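Local coordinates for polyamine export protein (Haemophilus ducreyi, PDB 2P4P), which probably contributes to cadaverine and putrescine tolerance, perhaps by exporting both from the cytoplasm, at residues T17-V22 with E38-F43. Sequence-based numbering, arbitrary orientation.
Sequences TPLEDV and ETIGGF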
loop_
_atom_site.group_PDB
_atom_site.type_symbol
_atom_site.label_atom_id
_atom_site.label_comp_id
_atom_site.label_asym_id
_atom_site.label_seq_id
_atom_site.Cartn_x
_atom_site.Cartn_y
_atom_site.Cartn_z
ATOM N N THR A 17 12.800 5.662 -6.152
ATOM C CA THR A 17 13.760 4.638 -6.554
ATOM C C THR A 17 14.131 4.853 -8.008
ATOM O O THR A 17 13.261 5.012 -8.827
ATOM C CB THR A 17 13.160 3.240 -6.428
ATOM O OG1 THR A 17 12.681 3.042 -5.089
ATOM C CG2 THR A 17 14.184 2.156 -6.798
ATOM N N PRO A 18 15.445 4.868 -8.333
ATOM C CA PRO A 18 15.837 4.935 -9.740
ATOM C C PRO A 18 15.066 3.926 -10.607
ATOM O O PRO A 18 14.872 2.768 -10.217
ATOM C CB PRO A 18 17.333 4.602 -9.694
ATOM C CG PRO A 18 17.767 5.146 -8.365
ATOM C CD PRO A 18 16.613 4.895 -7.431
ATOM N N LEU A 19 14.616 4.385 -11.767
ATOM C CA LEU A 19 13.863 3.582 -12.704
ATOM C C LEU A 19 14.587 2.284 -13.088
ATOM O O LEU A 19 13.994 1.205 -13.078
ATOM C CB LEU A 19 13.551 4.416 -13.947
ATOM C CG LEU A 19 12.922 3.680 -15.117
ATOM C CD1 LEU A 19 11.553 3.096 -14.696
ATOM C CD2 LEU A 19 12.782 4.633 -16.296
ATOM N N GLU A 20 15.864 2.412 -13.422
ATOM C CA GLU A 20 16.719 1.290 -13.856
ATOM C C GLU A 20 16.876 0.214 -12.788
ATOM O O GLU A 20 16.909 -0.955 -13.107
ATOM C CB GLU A 20 18.113 1.802 -14.210
ATOM C CG GLU A 20 18.152 2.714 -15.435
ATOM C CD GLU A 20 17.351 3.995 -15.240
ATOM O OE1 GLU A 20 17.625 4.737 -14.264
ATOM O OE2 GLU A 20 16.428 4.232 -16.054
ATOM N N ASP A 21 16.992 0.638 -11.532
ATOM C CA ASP A 21 17.077 -0.262 -10.378
ATOM C C ASP A 21 15.839 -1.154 -10.243
ATOM O O ASP A 21 15.965 -2.338 -9.943
ATOM C CB ASP A 21 17.264 0.564 -9.103
ATOM C CG ASP A 21 18.684 1.099 -8.965
ATOM O OD1 ASP A 21 19.474 0.849 -9.884
ATOM O OD2 ASP A 21 18.992 1.756 -7.948
ATOM N N VAL A 22 14.666 -0.559 -10.442
ATOM C CA VAL A 22 13.370 -1.271 -10.416
ATOM C C VAL A 22 13.218 -2.216 -11.592
ATOM O O VAL A 22 12.913 -3.386 -11.404
ATOM C CB VAL A 22 12.183 -0.275 -10.403
ATOM C CG1 VAL A 22 10.815 -1.007 -10.464
ATOM C CG2 VAL A 22 12.259 0.597 -9.165
ATOM N N GLU A 38 13.895 9.819 -14.300
ATOM C CA GLU A 38 14.986 9.169 -13.576
ATOM C C GLU A 38 14.475 8.134 -12.599
ATOM O O GLU A 38 15.220 7.225 -12.209
ATOM C CB GLU A 38 15.784 10.211 -12.784
ATOM C CG GLU A 38 16.248 11.400 -13.595
ATOM C CD GLU A 38 17.733 11.357 -13.940
ATOM O OE1 GLU A 38 18.454 10.429 -13.491
ATOM O OE2 GLU A 38 18.185 12.272 -14.669
ATOM N N THR A 39 13.217 8.290 -12.177
ATOM C CA THR A 39 12.700 7.461 -11.101
ATOM C C THR A 39 11.456 6.713 -11.525
ATOM O O THR A 39 10.735 7.107 -12.460
ATOM C CB THR A 39 12.372 8.264 -9.816
ATOM O OG1 THR A 39 11.218 9.067 -10.039
ATOM C CG2 THR A 39 13.543 9.183 -9.372
ATOM N N ILE A 40 11.191 5.641 -10.798
ATOM C CA ILE A 40 10.022 4.821 -11.060
ATOM C C ILE A 40 8.701 5.614 -11.003
ATOM O O ILE A 40 7.816 5.420 -11.851
ATOM C CB ILE A 40 9.991 3.555 -10.142
ATOM C CG1 ILE A 40 8.815 2.640 -10.543
ATOM C CG2 ILE A 40 10.004 3.922 -8.613
ATOM C CD1 ILE A 40 8.927 2.147 -12.030
ATOM N N GLY A 41 8.557 6.478 -10.005
ATOM C CA GLY A 41 7.341 7.269 -9.852
ATOM C C GLY A 41 7.240 8.278 -10.988
ATOM O O GLY A 41 6.155 8.571 -11.440
ATOM N N GLY A 42 8.374 8.813 -11.433
ATOM C CA GLY A 42 8.412 9.770 -12.558
ATOM C C GLY A 42 7.889 9.121 -13.826
ATOM O O GLY A 42 7.067 9.685 -14.519
ATOM N N PHE A 43 8.383 7.925 -14.116
ATOM C CA PHE A 43 7.925 7.125 -15.256
ATOM C C PHE A 43 6.420 6.768 -15.131
ATOM O O PHE A 43 5.658 6.856 -16.095
ATOM C CB PHE A 43 8.857 5.901 -15.406
ATOM C CG PHE A 43 8.417 4.924 -16.475
ATOM C CD1 PHE A 43 8.437 5.287 -17.811
ATOM C CD2 PHE A 43 7.927 3.669 -16.126
ATOM C CE1 PHE A 43 7.997 4.390 -18.796
ATOM C CE2 PHE A 43 7.507 2.776 -17.104
ATOM C CZ PHE A 43 7.547 3.151 -18.438
HETATM O O HOH W 1 18.056 7.091 -12.919
#
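P18 and T39 pair as a single antiparallel bridge just before helices 19-25 and 40-48, with their CA atoms 4.3 Å apart. It is a non-hydrogen-bonded pair, flanked by two nearly straight bonds. I40 N donates to T17 O at 2.9 Å, with an N-H...O angle of 169°. It approaches almost in line with the carbonyl bond. L19 N donates to E38 O, also at 2.9 Å. Here the donor is tilted out of the carbonyl plane. Both carbonyls also take CA-H...O contacts, T17 O from T39 CA and E38 O from P18 CA. A water lies within hydrogen-bonding distance of both E38 O and E20 OE1 and can donate to either.

P18 and T39 are both N-cap residues, and the two bonds tie the helix starts together. This chain is the CorC_HlyC (transporter-associated) domain, and the bridge joins its two helices outside the three-stranded antiparallel sheet. The T39 side chain caps its own helix by accepting from G42 N. OG1 sits between the backbone N and the carbonyl carbon (chi1 71°), where it can face that amide. T39 OG1 also has a weak bond with G15 O, and G41 pairs with G15 through the backbone. These bonds join the start of helix 40-48 to the residue that follows strand 10-14.

Beside the bridge the contact is apolar. With CG anti to the backbone N (chi1 172°), L19 carries CD1 over to helix 40-48, 3.9 Å from I40 CD1, the end of the longer I40 branch. The same methyl lies 3.9 Å from F43 CD2, at an oblique approach to the ring. F43 also packs edge-to-face with Y60. V22 crosses I40 at about a right angle, with V22 CG2 3.9 Å from I40 CB. The I40 CG2 methyl packs against T17 CB at 3.9 Å.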